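Local coordinates for protein endo-1,4-b-d-mannanase (Trichoderma reesei, PDB 1QNR) that hydrolyses internal beta-1,4-mannosidic bonds of mannan polysaccharides as a fungal glycoside hydrolase of family 5, at residues Asn121-Ala126 / Thr132-Asn137; Trp71-Ser76 / Gln141-Lys146. One frame throughout, in Å; residues are numbered along the deposited sequence.

Contact 1 (Asn121-Ala126 / Thr132-Asn137). With NAG (2-acetamido-2-deoxy-beta-D-glucopyranose), chain F.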
loop_
_atom_site.group_PDB
_atom_site.type_symbol
_atom_site.label_atom_id
_atom_site.label_comp_id
_atom_site.label_asym_id
_atom_site.label_seq_id
_atom_site.Cartn_x
_atom_site.Cartn_y
_atom_site.Cartn_z
ATOM N N ASN A 121 -0.137 1.968 -17.446
ATOM C CA ASN A 121 -0.465 2.644 -18.725
ATOM C C ASN A 121 0.598 3.626 -19.152
ATOM O O ASN A 121 0.889 3.719 -20.385
ATOM C CB ASN A 121 -1.845 3.350 -18.614
ATOM C CG ASN A 121 -2.257 4.022 -19.925
ATOM O OD1 ASN A 121 -2.362 5.257 -20.030
ATOM N ND2 ASN A 121 -2.561 3.149 -20.836
ATOM N N ALA A 122 1.277 4.348 -18.253
ATOM C CA ALA A 122 2.351 5.279 -18.665
ATOM C C ALA A 122 3.523 4.457 -19.218
ATOM O O ALA A 122 4.223 4.915 -20.178
ATOM C CB ALA A 122 2.772 6.130 -17.467
ATOM N N TYR A 123 3.869 3.272 -18.675
ATOM C CA TYR A 123 4.886 2.395 -19.283
ATOM C C TYR A 123 4.425 1.895 -20.636
ATOM O O TYR A 123 5.284 1.864 -21.572
ATOM C CB TYR A 123 5.172 1.257 -18.300
ATOM C CG TYR A 123 5.972 1.542 -17.064
ATOM C CD1 TYR A 123 5.347 2.051 -15.919
ATOM C CD2 TYR A 123 7.376 1.311 -16.993
ATOM C CE1 TYR A 123 6.067 2.330 -14.757
ATOM C CE2 TYR A 123 8.120 1.574 -15.845
ATOM C CZ TYR A 123 7.437 2.050 -14.726
ATOM O OH TYR A 123 8.185 2.298 -13.580
ATOM N N VAL A 124 3.160 1.491 -20.817
ATOM C CA VAL A 124 2.689 1.027 -22.135
ATOM C C VAL A 124 2.809 2.156 -23.161
ATOM O O VAL A 124 3.255 1.907 -24.314
ATOM C CB VAL A 124 1.196 0.586 -22.006
ATOM C CG1 VAL A 124 0.538 0.370 -23.374
ATOM C CG2 VAL A 124 1.150 -0.680 -21.139
ATOM N N ASN A 125 2.517 3.383 -22.815
ATOM C CA ASN A 125 2.658 4.498 -23.795
ATOM C C ASN A 125 4.124 4.639 -24.262
ATOM O O ASN A 125 4.343 4.991 -25.454
ATOM C CB ASN A 125 2.240 5.841 -23.128
ATOM C CG ASN A 125 0.750 6.007 -22.946
ATOM O OD1 ASN A 125 -0.051 5.314 -23.601
ATOM N ND2 ASN A 125 0.354 6.913 -22.047
ATOM N N ALA A 126 5.111 4.419 -23.380
ATOM C CA ALA A 126 6.499 4.600 -23.751
ATOM C C ALA A 126 7.095 3.357 -24.411
ATOM O O ALA A 126 7.954 3.514 -25.301
ATOM C CB ALA A 126 7.362 4.868 -22.505
ATOM N N THR A 132 -1.294 -6.334 -19.924
ATOM C CA THR A 132 -0.950 -7.692 -19.476
ATOM C C THR A 132 0.445 -8.154 -19.964
ATOM O O THR A 132 1.123 -8.905 -19.207
ATOM C CB THR A 132 -2.069 -8.701 -19.802
ATOM O OG1 THR A 132 -2.271 -8.673 -21.234
ATOM C CG2 THR A 132 -3.415 -8.303 -19.111
ATOM N N THR A 133 0.902 -7.638 -21.083
ATOM C CA THR A 133 2.288 -7.983 -21.499
ATOM C C THR A 133 3.305 -7.133 -20.741
ATOM O O THR A 133 4.525 -7.451 -20.802
ATOM C CB THR A 133 2.532 -7.818 -23.012
ATOM O OG1 THR A 133 2.451 -6.464 -23.393
ATOM C CG2 THR A 133 1.475 -8.640 -23.788
ATOM N N TRP A 134 2.904 -6.109 -19.973
ATOM C CA TRP A 134 3.826 -5.255 -19.213
ATOM C C TRP A 134 4.795 -6.058 -18.361
ATOM O O TRP A 134 6.025 -5.760 -18.294
ATOM C CB TRP A 134 3.016 -4.295 -18.287
ATOM C CG TRP A 134 3.929 -3.381 -17.444
ATOM C CD1 TRP A 134 4.449 -2.194 -17.811
ATOM C CD2 TRP A 134 4.291 -3.557 -16.054
ATOM N NE1 TRP A 134 5.264 -1.645 -16.790
ATOM C CE2 TRP A 134 5.103 -2.448 -15.693
ATOM C CE3 TRP A 134 4.021 -4.556 -15.112
ATOM C CZ2 TRP A 134 5.679 -2.352 -14.410
ATOM C CZ3 TRP A 134 4.558 -4.396 -13.819
ATOM C CH2 TRP A 134 5.359 -3.305 -13.464
ATOM N N TYR A 135 4.299 -7.117 -17.710
ATOM C CA TYR A 135 5.089 -7.940 -16.790
ATOM C C TYR A 135 6.307 -8.584 -17.455
ATOM O O TYR A 135 7.272 -8.910 -16.709
ATOM C CB TYR A 135 4.210 -9.045 -16.148
ATOM C CG TYR A 135 3.141 -8.422 -15.215
ATOM C CD1 TYR A 135 3.424 -8.015 -13.916
ATOM C CD2 TYR A 135 1.834 -8.217 -15.711
ATOM C CE1 TYR A 135 2.459 -7.388 -13.118
ATOM C CE2 TYR A 135 0.843 -7.606 -14.914
ATOM C CZ TYR A 135 1.182 -7.209 -13.617
ATOM O OH TYR A 135 0.250 -6.569 -12.795
ATOM N N THR A 136 6.253 -8.813 -18.783
ATOM C CA THR A 136 7.394 -9.477 -19.459
ATOM C C THR A 136 7.925 -8.594 -20.563
ATOM O O THR A 136 8.672 -9.093 -21.473
ATOM C CB THR A 136 6.896 -10.826 -20.066
ATOM O OG1 THR A 136 5.739 -10.688 -20.902
ATOM C CG2 THR A 136 6.600 -11.810 -18.961
ATOM N N ASN A 137 7.626 -7.292 -20.587
ATOM C CA ASN A 137 8.155 -6.316 -21.571
ATOM C C ASN A 137 9.562 -5.886 -21.128
ATOM O O ASN A 137 9.700 -5.256 -20.057
ATOM C CB ASN A 137 7.169 -5.141 -21.681
ATOM C CG ASN A 137 7.556 -4.015 -22.607
ATOM O OD1 ASN A 137 8.743 -3.622 -22.643
ATOM N ND2 ASN A 137 6.579 -3.444 -23.306
HETATM C C1 NAG F . -2.579 -8.004 -25.102
HETATM C C2 NAG F . -3.942 -8.467 -25.577
HETATM C C3 NAG F . -3.881 -9.977 -25.521
HETATM C C4 NAG F . -2.704 -10.374 -26.433
HETATM C C5 NAG F . -1.355 -9.815 -25.877
HETATM C C6 NAG F . -0.198 -10.246 -26.767
HETATM C C7 NAG F . -5.983 -7.081 -25.248
HETATM C C8 NAG F . -6.990 -6.609 -24.262
HETATM N N2 NAG F . -4.939 -7.787 -24.727
HETATM O O3 NAG F . -5.108 -10.459 -26.089
HETATM O O4 NAG F . -2.565 -11.793 -26.547
HETATM O O5 NAG F . -1.492 -8.398 -25.932
HETATM O O6 NAG F . -0.390 -9.790 -28.075
HETATM O O7 NAG F . -6.082 -6.868 -26.389
#
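With CG anti to the backbone N (chi1 179°), W134 swings its indole out of the turn toward helix 119-127, while Y123 carries its CG anti to the carbonyl carbon (chi1 -74°), which turns one face of the phenol ring to the indole edge. The two rings then meet as an offset edge-to-face pair: the pyrrole edge of W134 points at the face of Y123, the planes stand at 76°, and the centroid of the phenol ring is 5.0 Å from that of the five-membered ring. The leading atom is the indole nitrogen. W134 NE1 lies 3.3 Å from Y123 CG and equally near CB, so it sits over the root of the phenol ring rather than over its middle. Next to it, W134 CD1 packs on Y123 CB at 3.6 Å.

Inside the turn, T136 N bonds to T133 O at 3.0 Å, and N137 N to W134 O at 3.2 Å. N137 OD1 then caps A140 N at the start of helix 138-155. On the outer side, the methyl CG2 of T133 comes within 3.7 Å of O5 of the NAG, one of the sugars attached to the protein. Both aromatic rings are buried. The aromatic pair closes the short connection between two consecutive helices, 119-127 and 138-155, of a family 5 TIM-barrel enzyme, packing the 3-10 turn back on the first of them.

Contact 2 (Trp71-Ser76 / Gln141-Lys146)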
loop_
_atom_site.group_PDB
_atom_site.type_symbol
_atom_site.label_atom_id
_atom_site.label_comp_id
_atom_site.label_asym_id
_atom_site.label_seq_id
_atom_site.Cartn_x
_atom_site.Cartn_y
_atom_site.Cartn_z
ATOM N N TRP A 71 6.593 15.568 -10.161
ATOM C CA TRP A 71 6.723 14.347 -10.961
ATOM C C TRP A 71 7.928 13.539 -10.489
ATOM O O TRP A 71 8.949 14.193 -10.167
ATOM C CB TRP A 71 6.799 14.661 -12.495
ATOM C CG TRP A 71 7.972 15.499 -12.919
ATOM C CD1 TRP A 71 8.096 16.857 -12.714
ATOM C CD2 TRP A 71 9.154 15.085 -13.621
ATOM N NE1 TRP A 71 9.284 17.287 -13.277
ATOM C CE2 TRP A 71 9.979 16.227 -13.817
ATOM C CE3 TRP A 71 9.629 13.819 -14.066
ATOM C CZ2 TRP A 71 11.203 16.118 -14.469
ATOM C CZ3 TRP A 71 10.865 13.711 -14.720
ATOM C CH2 TRP A 71 11.635 14.874 -14.918
ATOM N N PHE A 72 7.813 12.176 -10.386
ATOM C CA PHE A 72 8.980 11.409 -9.926
ATOM C C PHE A 72 9.694 10.770 -11.140
ATOM O O PHE A 72 10.914 10.539 -11.022
ATOM C CB PHE A 72 8.566 10.336 -8.930
ATOM C CG PHE A 72 7.992 10.841 -7.579
ATOM C CD1 PHE A 72 8.127 12.171 -7.170
ATOM C CD2 PHE A 72 7.351 9.948 -6.728
ATOM C CE1 PHE A 72 7.586 12.576 -5.927
ATOM C CE2 PHE A 72 6.813 10.334 -5.491
ATOM C CZ PHE A 72 6.955 11.665 -5.113
ATOM N N GLN A 73 9.015 10.427 -12.228
ATOM C CA GLN A 73 9.687 9.756 -13.367
ATOM C C GLN A 73 8.953 10.107 -14.669
ATOM O O GLN A 73 7.695 10.065 -14.688
ATOM C CB GLN A 73 9.642 8.220 -13.080
ATOM C CG GLN A 73 10.296 7.401 -14.226
ATOM C CD GLN A 73 10.395 5.937 -13.929
ATOM O OE1 GLN A 73 11.420 5.243 -14.132
ATOM N NE2 GLN A 73 9.293 5.261 -13.459
ATOM N N LYS A 74 9.758 10.388 -15.736
ATOM C CA LYS A 74 9.192 10.619 -17.084
ATOM C C LYS A 74 9.593 9.409 -17.927
ATOM O O LYS A 74 10.787 9.067 -18.020
ATOM C CB LYS A 74 9.792 11.916 -17.660
ATOM C CG LYS A 74 9.349 12.031 -19.152
ATOM C CD LYS A 74 9.872 13.311 -19.822
ATOM C CE LYS A 74 9.647 13.179 -21.338
ATOM N NZ LYS A 74 10.356 14.262 -22.114
ATOM N N LEU A 75 8.600 8.737 -18.490
ATOM C CA LEU A 75 8.767 7.515 -19.274
ATOM C C LEU A 75 8.710 7.842 -20.759
ATOM O O LEU A 75 7.699 8.358 -21.197
ATOM C CB LEU A 75 7.693 6.475 -18.874
ATOM C CG LEU A 75 7.878 6.034 -17.385
ATOM C CD1 LEU A 75 6.664 5.287 -16.911
ATOM C CD2 LEU A 75 9.171 5.220 -17.233
ATOM N N SER A 76 9.788 7.525 -21.479
ATOM C CA SER A 76 9.839 7.845 -22.933
ATOM C C SER A 76 10.622 6.717 -23.629
ATOM O O SER A 76 11.693 6.267 -23.176
ATOM C CB SER A 76 10.673 9.169 -22.995
ATOM O OG SER A 76 11.117 9.411 -24.289
ATOM N N GLN A 141 10.303 -3.386 -18.001
ATOM C CA GLN A 141 10.814 -3.926 -16.716
ATOM C C GLN A 141 12.209 -3.379 -16.403
ATOM O O GLN A 141 12.507 -3.186 -15.222
ATOM C CB GLN A 141 10.823 -5.477 -16.787
ATOM C CG GLN A 141 9.408 -6.087 -16.754
ATOM C CD GLN A 141 8.606 -5.644 -15.516
ATOM O OE1 GLN A 141 9.086 -5.760 -14.376
ATOM N NE2 GLN A 141 7.390 -5.131 -15.780
ATOM N N THR A 142 13.053 -3.116 -17.453
ATOM C CA THR A 142 14.359 -2.531 -17.199
ATOM C C THR A 142 14.244 -1.145 -16.583
ATOM O O THR A 142 14.911 -0.798 -15.575
ATOM C CB THR A 142 15.169 -2.451 -18.520
ATOM O OG1 THR A 142 15.412 -3.836 -18.884
ATOM C CG2 THR A 142 16.533 -1.788 -18.311
ATOM N N GLN A 143 13.325 -0.293 -17.071
ATOM C CA GLN A 143 13.092 1.019 -16.457
ATOM C C GLN A 143 12.408 0.921 -15.103
ATOM O O GLN A 143 12.856 1.653 -14.165
ATOM C CB GLN A 143 12.325 1.962 -17.426
ATOM C CG GLN A 143 12.263 3.391 -16.917
ATOM C CD GLN A 143 13.597 4.083 -16.760
ATOM O OE1 GLN A 143 14.540 3.836 -17.547
ATOM N NE2 GLN A 143 13.779 4.984 -15.778
ATOM N N TYR A 144 11.423 0.058 -14.911
ATOM C CA TYR A 144 10.791 -0.154 -13.581
ATOM C C TYR A 144 11.868 -0.520 -12.561
ATOM O O TYR A 144 11.853 0.015 -11.408
ATOM C CB TYR A 144 9.697 -1.223 -13.674
ATOM C CG TYR A 144 9.150 -1.741 -12.354
ATOM C CD1 TYR A 144 8.253 -0.984 -11.561
ATOM C CD2 TYR A 144 9.470 -3.038 -11.927
ATOM C CE1 TYR A 144 7.781 -1.490 -10.344
ATOM C CE2 TYR A 144 8.960 -3.566 -10.727
ATOM C CZ TYR A 144 8.141 -2.758 -9.927
ATOM O OH TYR A 144 7.679 -3.351 -8.742
ATOM N N ARG A 145 12.778 -1.456 -12.912
ATOM C CA ARG A 145 13.813 -1.821 -11.917
ATOM C C ARG A 145 14.812 -0.675 -11.675
ATOM O O ARG A 145 15.308 -0.523 -10.525
ATOM C CB ARG A 145 14.592 -3.111 -12.334
ATOM C CG ARG A 145 13.634 -4.316 -12.442
ATOM C CD ARG A 145 14.502 -5.548 -12.834
ATOM N NE ARG A 145 13.771 -6.733 -12.477
ATOM C CZ ARG A 145 14.157 -7.880 -11.976
ATOM N NH1 ARG A 145 13.132 -8.737 -11.837
ATOM N NH2 ARG A 145 15.457 -8.161 -11.638
ATOM N N LYS A 146 15.080 0.167 -12.677
ATOM C CA LYS A 146 15.945 1.341 -12.430
ATOM C C LYS A 146 15.229 2.287 -11.462
ATOM O O LYS A 146 15.881 2.867 -10.561
ATOM C CB LYS A 146 16.239 2.094 -13.745
ATOM C CG LYS A 146 17.266 1.466 -14.663
ATOM C CD LYS A 146 17.557 2.411 -15.858
ATOM C CE LYS A 146 18.299 3.643 -15.437
ATOM N NZ LYS A 146 19.086 4.281 -16.548
#
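Q143 and Q73 reach for each other from opposite directions and join through their amides. The N-H of Q143 NE2 is given to Q73 OE1 at 2.9 Å, and the bond is nearly straight at the hydrogen, 167°. The acceptor lies in the amide plane of Q143, whereas the donor is somewhat tilted from the carbonyl plane of Q73. The two amide planes stand well apart, at 59°.

Their chains take different routes to this meeting. Q73 is extended beyond CG and spans the distance from the strand. In Q143, CG lies anti to the backbone N, which carries it toward the strand, 3.4 Å from Q73 OE1, and the bend at chi2 (62°) turns the amide so that NE2 meets the same oxygen. This is one of the places where a long excursion of the TIM barrel, carrying the small mixed sheet of strands 60-61, 73-74 and 81-82, rests on helix 138-155. Q73 is secured at its other amide atom as well: its NE2 bonds to D60 OD1. The carboxylate oxygen of D60 calls for an N-H, which is consistent with NE2 on that side and leaves OE1 for Q143.

L75 supplies the apolar part of the interface. One of its methyls, CD2, packs against Q143 CG at 3.6 Å, the two side chains crossing at a slant. L75 also touches A122, Y123 and A126 of helix 119-127, and so lies between two helices. I82, on the neighbouring strand 81-82, is touched by both Q73 and Q143.

Going along the chain from the N terminus, 71-76, with its strand 73-74, is the first of the four segments; helix 90-102 and strand 105-109 then lead to helix 119-127. Contact 1 closes a short loop here, with five residues between 121-126 and 132-137. Helix 138-155 follows directly, and its segment 141-146 returns to 71-76 in contact 2, closing a loop of 64 intervening residues within which contact 1 is nested. Their centres are 11 Å apart and they touch: Y123 OH probably bonds to Q73 NE2, and W134 O to Q141 NE2. Together they tie the small mixed sheet to helices 119-127 and 138-155 at one side of the barrel.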